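Local coordinates for N2152 (PDB 5U22), which is a family 39 glycoside hydrolase from a rumen anaerobic fungus, probably with polyspecific activity on rare arabinosyl substrates, at residues N75-P80 and F121-S126; S186-N191 and S222-S227; K394-S399 and I403-S408. All coordinates share one frame; numbering follows the deposited sequence.

Interaction 1: residues N75-P80 and F121-S126; sequences NGRQQP and FNEIRS
Glu123 OE1 is gripped three times over: by the two terminal nitrogens of Arg77 and by a water. The main bond runs from Arg77 NH1 to Glu123 OE1 at 2.7 Å and is nearly straight, 163° at the hydrogen, the core of a salt bridge. A weak second bond from Arg77 NH2 reaches Glu123 OE1 at 3.3 Å. The oxygen sits at the edge of the guanidinium, close to its plane, but is itself approached from well above the carboxylate plane. With the two planes 61° apart, this is a forked grip on one oxygen and not a flat two-oxygen pairing. Water 1 braces the pair, accepting from Arg77 NH2 at 2.9 Å and donating to Glu123 OE1 at 2.8 Å. The backbones stay far apart, with CA atoms of Arg77 and Glu123 10.8 Å from each other, so long charged residues suit both places. Glu123 already points toward the loop, and its bend at chi2 (-61°) turns OE1 to the guanidinium. Here a loop following strand 66-70 is tied to the outer helix 117-134, a surface salt bridge between neighbouring beta-alpha units of the TIM barrel.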
loop_
_atom_site.group_PDB
_atom_site.type_symbol
_atom_site.label_atom_id
_atom_site.label_comp_id
_atom_site.label_asym_id
_atom_site.label_seq_id
_atom_site.Cartn_x
_atom_site.Cartn_y
_atom_site.Cartn_z
ATOM N N ASN A 75 5.269 -27.397 2.210
ATOM C CA ASN A 75 6.466 -28.131 2.596
ATOM C C ASN A 75 7.712 -27.552 1.945
ATOM O O ASN A 75 7.793 -27.439 0.720
ATOM C CB ASN A 75 6.320 -29.601 2.207
ATOM C CG ASN A 75 7.478 -30.435 2.699
ATOM O OD1 ASN A 75 7.664 -30.587 3.900
ATOM N ND2 ASN A 75 8.265 -30.972 1.777
ATOM N N GLY A 76 8.692 -27.201 2.769
ATOM C CA GLY A 76 9.959 -26.728 2.260
ATOM C C GLY A 76 9.976 -25.287 1.813
ATOM O O GLY A 76 11.017 -24.818 1.330
ATOM N N ARG A 77 8.864 -24.572 1.954
ATOM C CA ARG A 77 8.755 -23.198 1.507
ATOM C C ARG A 77 8.931 -22.269 2.705
ATOM O O ARG A 77 9.122 -22.708 3.844
ATOM C CB ARG A 77 7.414 -22.976 0.804
ATOM C CG ARG A 77 7.065 -24.036 -0.228
ATOM C CD ARG A 77 8.179 -24.306 -1.218
ATOM N NE ARG A 77 7.669 -25.079 -2.348
ATOM C CZ ARG A 77 8.363 -25.324 -3.454
ATOM N NH1 ARG A 77 9.594 -24.860 -3.583
ATOM N NH2 ARG A 77 7.812 -26.020 -4.436
ATOM N N GLN A 78 8.883 -20.962 2.441
ATOM C CA GLN A 78 9.036 -20.001 3.527
ATOM C C GLN A 78 7.927 -20.148 4.561
ATOM O O GLN A 78 8.190 -20.115 5.766
ATOM C CB GLN A 78 9.052 -18.574 2.983
ATOM C CG GLN A 78 9.186 -17.482 4.050
ATOM C CD GLN A 78 10.560 -17.415 4.713
ATOM O OE1 GLN A 78 10.715 -16.784 5.752
ATOM N NE2 GLN A 78 11.558 -18.042 4.108
ATOM N N GLN A 79 6.687 -20.288 4.117
ATOM C CA GLN A 79 5.546 -20.369 5.014
ATOM C C GLN A 79 4.619 -21.500 4.592
ATOM O O GLN A 79 4.660 -21.961 3.444
ATOM C CB GLN A 79 4.773 -19.040 5.029
ATOM C CG GLN A 79 5.576 -17.847 5.545
ATOM C CD GLN A 79 5.929 -17.962 7.026
ATOM O OE1 GLN A 79 5.338 -18.757 7.757
ATOM N NE2 GLN A 79 6.883 -17.151 7.472
ATOM N N PRO A 80 3.761 -21.968 5.503
ATOM C CA PRO A 80 2.815 -23.039 5.144
ATOM C C PRO A 80 1.654 -22.581 4.273
ATOM O O PRO A 80 0.948 -23.443 3.728
ATOM C CB PRO A 80 2.302 -23.533 6.509
ATOM C CG PRO A 80 2.570 -22.412 7.452
ATOM C CD PRO A 80 3.811 -21.728 6.956
ATOM N N PHE A 121 16.913 -21.803 -9.964
ATOM C CA PHE A 121 16.382 -21.730 -11.318
ATOM C C PHE A 121 15.362 -22.835 -11.578
ATOM O O PHE A 121 14.324 -22.592 -12.206
ATOM C CB PHE A 121 17.535 -21.786 -12.322
ATOM C CG PHE A 121 18.135 -20.434 -12.649
ATOM C CD1 PHE A 121 18.072 -19.378 -11.753
ATOM C CD2 PHE A 121 18.732 -20.214 -13.883
ATOM C CE1 PHE A 121 18.617 -18.134 -12.070
ATOM C CE2 PHE A 121 19.271 -18.969 -14.211
ATOM C CZ PHE A 121 19.212 -17.932 -13.303
ATOM N N ASN A 122 15.637 -24.060 -11.117
ATOM C CA ASN A 122 14.660 -25.138 -11.275
ATOM C C ASN A 122 13.329 -24.776 -10.617
ATOM O O ASN A 122 12.258 -24.973 -11.202
ATOM C CB ASN A 122 15.214 -26.438 -10.690
ATOM C CG ASN A 122 16.303 -27.042 -11.552
ATOM O OD1 ASN A 122 16.258 -26.942 -12.780
ATOM N ND2 ASN A 122 17.300 -27.654 -10.911
ATOM N N GLU A 123 13.380 -24.235 -9.402
ATOM C CA GLU A 123 12.143 -23.863 -8.720
ATOM C C GLU A 123 11.409 -22.754 -9.462
ATOM O O GLU A 123 10.182 -22.799 -9.591
ATOM C CB GLU A 123 12.444 -23.444 -7.281
ATOM C CG GLU A 123 12.836 -24.599 -6.382
ATOM C CD GLU A 123 11.743 -25.631 -6.274
ATOM O OE1 GLU A 123 10.575 -25.242 -6.092
ATOM O OE2 GLU A 123 12.046 -26.836 -6.378
ATOM N N ILE A 124 12.142 -21.748 -9.957
ATOM C CA ILE A 124 11.502 -20.669 -10.706
ATOM C C ILE A 124 10.863 -21.210 -11.976
ATOM O O ILE A 124 9.713 -20.882 -12.286
ATOM C CB ILE A 124 12.511 -19.541 -11.008
ATOM C CG1 ILE A 124 12.845 -18.787 -9.719
ATOM C CG2 ILE A 124 11.949 -18.566 -12.013
ATOM C CD1 ILE A 124 13.944 -17.764 -9.894
ATOM N N ARG A 125 11.572 -22.087 -12.704
ATOM C CA ARG A 125 11.010 -22.643 -13.937
ATOM C C ARG A 125 9.740 -23.430 -13.658
ATOM O O ARG A 125 8.758 -23.325 -14.400
ATOM C CB ARG A 125 12.017 -23.553 -14.636
ATOM C CG ARG A 125 13.163 -22.858 -15.310
ATOM C CD ARG A 125 14.081 -23.917 -15.938
ATOM N NE ARG A 125 15.325 -23.335 -16.411
ATOM C CZ ARG A 125 15.426 -22.643 -17.538
ATOM N NH1 ARG A 125 14.352 -22.435 -18.287
ATOM N NH2 ARG A 125 16.595 -22.150 -17.917
ATOM N N SER A 126 9.759 -24.262 -12.615
ATOM C CA SER A 126 8.560 -25.006 -12.246
ATOM C C SER A 126 7.419 -24.064 -11.881
ATOM O O SER A 126 6.269 -24.300 -12.273
ATOM C CB SER A 126 8.858 -25.957 -11.087
ATOM O OG SER A 126 7.668 -26.581 -10.642
HETATM O O HOH W 1 9.276 -27.765 -6.184
#

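Interaction 2: residues S186-N191 and S222-S227; sequences SWYEEN and SSHFRS. With EDO (1,2-ethanediol), chain D.
This is a mixed aromatic and hydroxyl contact, made where the turn leading from strand 180-185 into helix 190-202 meets the early part of helix 221-235. The rings of Tyr188 and His224 are nearly parallel, 24° apart, but shifted so far that little of one lies over the other. Each instead lays a methylene on its partner: Tyr188 CB is 3.8 Å from the centroid of the His224 ring, and His224 CB covers a face of the tyrosine, both CH-pi contacts. His224 ND1 is hydrogen-bonded to Glu214 OE2, which would help fix the rotation of the imidazole. The trans chi1 of Tyr188 (-174°) sends the phenol along helix 221-235 to the next turn, where Tyr188 OH donates to Ser227 OG at 2.8 Å. Two hydrogen bonds in series thus join neighbouring beta-alpha units of the TIM barrel, for Ser227 OG in turn donates to Glu190 OE1, 2.6 Å away, which accepts through its anti lone pair. Serine suits this place, being small and able to accept and donate at once. Glu189 is the N-cap of helix 190-202, its OE2 accepting from Asn191 N at 3.0 Å. A 1,2-ethanediol, probably from the crystallisation liquor, accepts a hydrogen bond from Glu190 N.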
loop_
_atom_site.group_PDB
_atom_site.type_symbol
_atom_site.label_atom_id
_atom_site.label_comp_id
_atom_site.label_asym_id
_atom_site.label_seq_id
_atom_site.Cartn_x
_atom_site.Cartn_y
_atom_site.Cartn_z
ATOM N N SER A 186 14.702 -3.687 2.378
ATOM C CA SER A 186 13.976 -3.560 3.640
ATOM C C SER A 186 13.764 -2.100 4.026
ATOM O O SER A 186 12.737 -1.748 4.625
ATOM C CB SER A 186 14.717 -4.281 4.752
ATOM O OG SER A 186 13.999 -4.146 5.954
ATOM N N TRP A 187 14.735 -1.245 3.736
ATOM C CA TRP A 187 14.581 0.181 3.970
ATOM C C TRP A 187 15.266 0.940 2.848
ATOM O O TRP A 187 16.201 0.442 2.213
ATOM C CB TRP A 187 15.144 0.612 5.336
ATOM C CG TRP A 187 16.634 0.464 5.447
ATOM C CD1 TRP A 187 17.584 1.410 5.156
ATOM C CD2 TRP A 187 17.346 -0.700 5.874
ATOM N NE1 TRP A 187 18.846 0.896 5.372
ATOM C CE2 TRP A 187 18.725 -0.393 5.820
ATOM C CE3 TRP A 187 16.952 -1.973 6.301
ATOM C CZ2 TRP A 187 19.709 -1.316 6.172
ATOM C CZ3 TRP A 187 17.932 -2.893 6.651
ATOM C CH2 TRP A 187 19.295 -2.559 6.584
ATOM N N TYR A 188 14.785 2.153 2.604
ATOM C CA TYR A 188 15.358 2.981 1.555
ATOM C C TYR A 188 16.614 3.683 2.063
ATOM O O TYR A 188 16.634 4.226 3.174
ATOM C CB TYR A 188 14.336 4.011 1.069
ATOM C CG TYR A 188 14.845 4.785 -0.120
ATOM C CD1 TYR A 188 14.560 4.367 -1.414
ATOM C CD2 TYR A 188 15.640 5.910 0.052
ATOM C CE1 TYR A 188 15.051 5.071 -2.517
ATOM C CE2 TYR A 188 16.134 6.615 -1.028
ATOM C CZ TYR A 188 15.834 6.190 -2.311
ATOM O OH TYR A 188 16.330 6.896 -3.380
ATOM N N GLU A 189 17.662 3.681 1.242
ATOM C CA GLU A 189 18.818 4.541 1.472
ATOM C C GLU A 189 19.377 4.932 0.109
ATOM O O GLU A 189 19.406 4.112 -0.808
ATOM C CB GLU A 189 19.871 3.842 2.345
ATOM C CG GLU A 189 20.963 4.756 2.850
ATOM C CD GLU A 189 22.075 4.939 1.841
ATOM O OE1 GLU A 189 22.448 3.931 1.193
ATOM O OE2 GLU A 189 22.565 6.087 1.686
ATOM N N GLU A 190 19.798 6.189 -0.029
ATOM C CA GLU A 190 20.051 6.721 -1.366
ATOM C C GLU A 190 21.252 6.061 -2.036
ATOM O O GLU A 190 21.198 5.744 -3.232
ATOM C CB GLU A 190 20.230 8.229 -1.298
ATOM C CG GLU A 190 20.463 8.873 -2.639
ATOM C CD GLU A 190 20.382 10.370 -2.554
ATOM O OE1 GLU A 190 19.251 10.899 -2.465
ATOM O OE2 GLU A 190 21.449 11.013 -2.528
ATOM N N ASN A 191 22.355 5.874 -1.301
ATOM C CA ASN A 191 23.536 5.241 -1.890
ATOM C C ASN A 191 23.225 3.822 -2.347
ATOM O O ASN A 191 23.659 3.395 -3.426
ATOM C CB ASN A 191 24.682 5.220 -0.884
ATOM C CG ASN A 191 25.472 6.522 -0.850
ATOM O OD1 ASN A 191 25.138 7.484 -1.529
ATOM N ND2 ASN A 191 26.520 6.552 -0.040
ATOM N N SER A 222 8.310 10.280 2.557
ATOM C CA SER A 222 8.158 11.192 1.427
ATOM C C SER A 222 9.509 11.591 0.843
ATOM O O SER A 222 9.646 11.728 -0.382
ATOM C CB SER A 222 7.366 12.429 1.855
ATOM O OG SER A 222 6.052 12.033 2.210
ATOM N N SER A 223 10.518 11.778 1.700
ATOM C CA SER A 223 11.849 12.126 1.210
ATOM C C SER A 223 12.442 11.005 0.364
ATOM O O SER A 223 13.275 11.268 -0.513
ATOM C CB SER A 223 12.776 12.449 2.380
ATOM O OG SER A 223 13.147 11.262 3.072
ATOM N N HIS A 224 12.032 9.757 0.615
ATOM C CA HIS A 224 12.513 8.638 -0.188
ATOM C C HIS A 224 11.958 8.701 -1.603
ATOM O O HIS A 224 12.683 8.440 -2.569
ATOM C CB HIS A 224 12.134 7.316 0.481
ATOM C CG HIS A 224 12.697 7.163 1.857
ATOM N ND1 HIS A 224 12.132 6.338 2.809
ATOM C CD2 HIS A 224 13.761 7.753 2.451
ATOM C CE1 HIS A 224 12.829 6.424 3.930
ATOM N NE2 HIS A 224 13.824 7.274 3.738
ATOM N N PHE A 225 10.671 9.038 -1.749
ATOM C CA PHE A 225 10.107 9.216 -3.080
ATOM C C PHE A 225 10.824 10.333 -3.830
ATOM O O PHE A 225 11.141 10.185 -5.016
ATOM C CB PHE A 225 8.602 9.514 -2.993
ATOM C CG PHE A 225 7.805 8.428 -2.330
ATOM C CD1 PHE A 225 8.085 7.087 -2.576
ATOM C CD2 PHE A 225 6.795 8.751 -1.430
ATOM C CE1 PHE A 225 7.363 6.092 -1.958
ATOM C CE2 PHE A 225 6.069 7.776 -0.810
ATOM C CZ PHE A 225 6.358 6.426 -1.066
ATOM N N ARG A 226 11.092 11.456 -3.155
ATOM C CA ARG A 226 11.790 12.561 -3.811
ATOM C C ARG A 226 13.212 12.167 -4.193
ATOM O O ARG A 226 13.679 12.488 -5.293
ATOM C CB ARG A 226 11.790 13.799 -2.908
ATOM C CG ARG A 226 10.367 14.302 -2.597
ATOM C CD ARG A 226 10.377 15.672 -1.921
ATOM N NE ARG A 226 11.105 15.689 -0.650
ATOM C CZ ARG A 226 10.549 15.476 0.542
ATOM N NH1 ARG A 226 9.252 15.199 0.641
ATOM N NH2 ARG A 226 11.297 15.526 1.641
ATOM N N SER A 227 13.914 11.476 -3.292
ATOM C CA SER A 227 15.251 10.980 -3.599
ATOM C C SER A 227 15.216 10.043 -4.796
ATOM O O SER A 227 16.004 10.184 -5.743
ATOM C CB SER A 227 15.840 10.263 -2.380
ATOM O OG SER A 227 17.014 9.537 -2.741
HETATM C C1 EDO D . 17.431 9.255 1.070
HETATM O O1 EDO D . 16.498 10.247 1.384
HETATM C C2 EDO D . 17.878 8.615 2.362
HETATM O O2 EDO D . 19.103 7.946 2.086
HETATM O O HOH W 2 18.630 11.680 -5.373
#

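Interaction 3: residues K394-S399 and I403-S408; sequences KNYSIS and ISVDLS
Strands 394-397 and 403-408 run roughly antiparallel, 143° between their directions, but their axes come no closer than 8.1 Å, so side chains and a water carry the contact. Tyr396 spans most of it. With CG anti to the carbonyl carbon (chi1 -79°), its side chain reaches over to the second strand, roughly perpendicular to that of Val405. Val405 CG2, 4.0 Å from Tyr396 CE2, lies over one face of the ring, nearer its edge than its centre. Nearer the backbone, Ile403 CD1 touches Tyr396 CB at 4.1 Å, while the other branch of this isoleucine, CG2, meets Ile398 CG1 at 3.8 Å. A beta-branched isoleucine suits position 403, its two branches serving two neighbours. The phenol keeps its polar end by the second strand: water 3 lies 2.6 Å from Tyr396 OH and accepts from Asp406 N at 3.0 Å, bridging ring and backbone. Each segment finds its backbone partners on a different strand, Tyr396 with Ala369 of strand 368-376 and Val405 with Ala356 of strand 353-359, Val405 also packing on Val373. Consecutive strands paired with different neighbours, rather than as a hairpin, are consistent with a crossing between layers of the beta sandwich accompanying the TIM barrel.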
loop_
_atom_site.group_PDB
_atom_site.type_symbol
_atom_site.label_atom_id
_atom_site.label_comp_id
_atom_site.label_asym_id
_atom_site.label_seq_id
_atom_site.Cartn_x
_atom_site.Cartn_y
_atom_site.Cartn_z
ATOM N N LYS A 394 -24.084 18.295 9.542
ATOM C CA LYS A 394 -24.849 19.525 9.374
ATOM C C LYS A 394 -24.461 20.181 8.056
ATOM O O LYS A 394 -23.494 19.785 7.398
ATOM C CB LYS A 394 -24.636 20.491 10.547
ATOM C CG LYS A 394 -23.240 21.079 10.614
ATOM C CD LYS A 394 -23.111 22.047 11.774
ATOM C CE LYS A 394 -21.702 22.634 11.841
ATOM N NZ LYS A 394 -21.475 23.398 13.096
ATOM N N ASN A 395 -25.232 21.200 7.683
ATOM C CA ASN A 395 -24.956 21.946 6.465
ATOM C C ASN A 395 -24.000 23.088 6.765
ATOM O O ASN A 395 -24.055 23.700 7.838
ATOM C CB ASN A 395 -26.249 22.496 5.846
ATOM C CG ASN A 395 -27.156 21.397 5.283
ATOM O OD1 ASN A 395 -26.740 20.246 5.082
ATOM N ND2 ASN A 395 -28.405 21.760 5.014
ATOM N N TYR A 396 -23.105 23.355 5.819
ATOM C CA TYR A 396 -22.167 24.466 5.891
ATOM C C TYR A 396 -22.440 25.417 4.736
ATOM O O TYR A 396 -22.564 24.978 3.587
ATOM C CB TYR A 396 -20.719 23.982 5.799
ATOM C CG TYR A 396 -20.137 23.414 7.077
ATOM C CD1 TYR A 396 -20.611 22.226 7.615
ATOM C CD2 TYR A 396 -19.091 24.062 7.728
ATOM C CE1 TYR A 396 -20.072 21.704 8.773
ATOM C CE2 TYR A 396 -18.542 23.544 8.890
ATOM C CZ TYR A 396 -19.030 22.366 9.405
ATOM O OH TYR A 396 -18.487 21.854 10.561
ATOM N N SER A 397 -22.502 26.714 5.034
ATOM C CA SER A 397 -22.601 27.722 3.988
ATOM C C SER A 397 -21.236 27.907 3.332
ATOM O O SER A 397 -20.216 28.047 4.020
ATOM C CB SER A 397 -23.107 29.038 4.582
ATOM O OG SER A 397 -23.074 30.091 3.631
ATOM N N ILE A 398 -21.212 27.897 2.001
ATOM C CA ILE A 398 -19.973 28.013 1.239
ATOM C C ILE A 398 -19.796 29.464 0.818
ATOM O O ILE A 398 -20.686 30.044 0.188
ATOM C CB ILE A 398 -19.982 27.084 0.013
ATOM C CG1 ILE A 398 -20.073 25.624 0.458
ATOM C CG2 ILE A 398 -18.728 27.296 -0.837
ATOM C CD1 ILE A 398 -20.306 24.627 -0.671
ATOM N N SER A 399 -18.651 30.045 1.166
ATOM C CA SER A 399 -18.291 31.402 0.776
ATOM C C SER A 399 -16.978 31.345 0.013
ATOM O O SER A 399 -15.958 30.915 0.566
ATOM C CB SER A 399 -18.163 32.317 1.997
ATOM N N ILE A 403 -14.847 26.216 2.958
ATOM C CA ILE A 403 -15.349 25.971 4.310
ATOM C C ILE A 403 -14.196 25.465 5.175
ATOM O O ILE A 403 -13.194 24.946 4.678
ATOM C CB ILE A 403 -16.532 24.970 4.366
ATOM C CG1 ILE A 403 -16.058 23.528 4.158
ATOM C CG2 ILE A 403 -17.615 25.337 3.350
ATOM C CD1 ILE A 403 -17.170 22.510 4.246
ATOM N N SER A 404 -14.331 25.657 6.483
ATOM C CA SER A 404 -13.421 25.068 7.462
ATOM C C SER A 404 -14.243 24.221 8.417
ATOM O O SER A 404 -15.229 24.701 8.988
ATOM C CB SER A 404 -12.636 26.129 8.248
ATOM O OG SER A 404 -11.729 26.820 7.410
ATOM N N VAL A 405 -13.838 22.968 8.580
ATOM C CA VAL A 405 -14.554 21.994 9.400
ATOM C C VAL A 405 -13.679 21.689 10.614
ATOM O O VAL A 405 -12.541 21.225 10.461
ATOM C CB VAL A 405 -14.875 20.724 8.592
ATOM C CG1 VAL A 405 -15.539 19.667 9.467
ATOM C CG2 VAL A 405 -15.776 21.056 7.405
ATOM N N ASP A 406 -14.191 21.973 11.817
ATOM C CA ASP A 406 -13.441 21.767 13.055
ATOM C C ASP A 406 -13.836 20.461 13.739
ATOM O O ASP A 406 -15.023 20.140 13.843
ATOM C CB ASP A 406 -13.675 22.906 14.051
ATOM C CG ASP A 406 -13.357 24.264 13.480
ATOM O OD1 ASP A 406 -12.364 24.389 12.750
ATOM O OD2 ASP A 406 -14.112 25.215 13.766
ATOM N N LEU A 407 -12.836 19.728 14.234
ATOM C CA LEU A 407 -13.047 18.548 15.067
ATOM C C LEU A 407 -12.355 18.760 16.404
ATOM O O LEU A 407 -11.162 19.074 16.438
ATOM C CB LEU A 407 -12.503 17.277 14.417
ATOM C CG LEU A 407 -13.242 16.648 13.240
ATOM C CD1 LEU A 407 -13.127 17.516 11.998
ATOM C CD2 LEU A 407 -12.646 15.263 12.986
ATOM N N SER A 408 -13.094 18.561 17.495
ATOM C CA SER A 408 -12.554 18.682 18.842
ATOM C C SER A 408 -12.215 17.313 19.424
ATOM O O SER A 408 -12.744 16.282 19.004
ATOM C CB SER A 408 -13.549 19.396 19.762
ATOM O OG SER A 408 -13.494 20.789 19.547
HETATM O O HOH W 3 -16.911 23.310 12.025
#

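Overall arrangement
Interactions 1 and 2 both belong to the TIM barrel, each joining elements of adjoining beta-alpha units, whereas interaction 3 lies in the beta-sandwich domain, its centre about 56 Å from that of interaction 1 and on the opposite side of the chain's centre. Their chemistry follows their place. The surface contact 75-80 with 121-126 relies on one charged pair and a water, and buries little area. The partly buried contact 186-191 with 222-227 combines ring packing with two hydrogen bonds in series ending on a carboxylate. The contact 394-399 with 403-408, also partly buried, is mainly apolar. No two share a helix or strand, and no two touch.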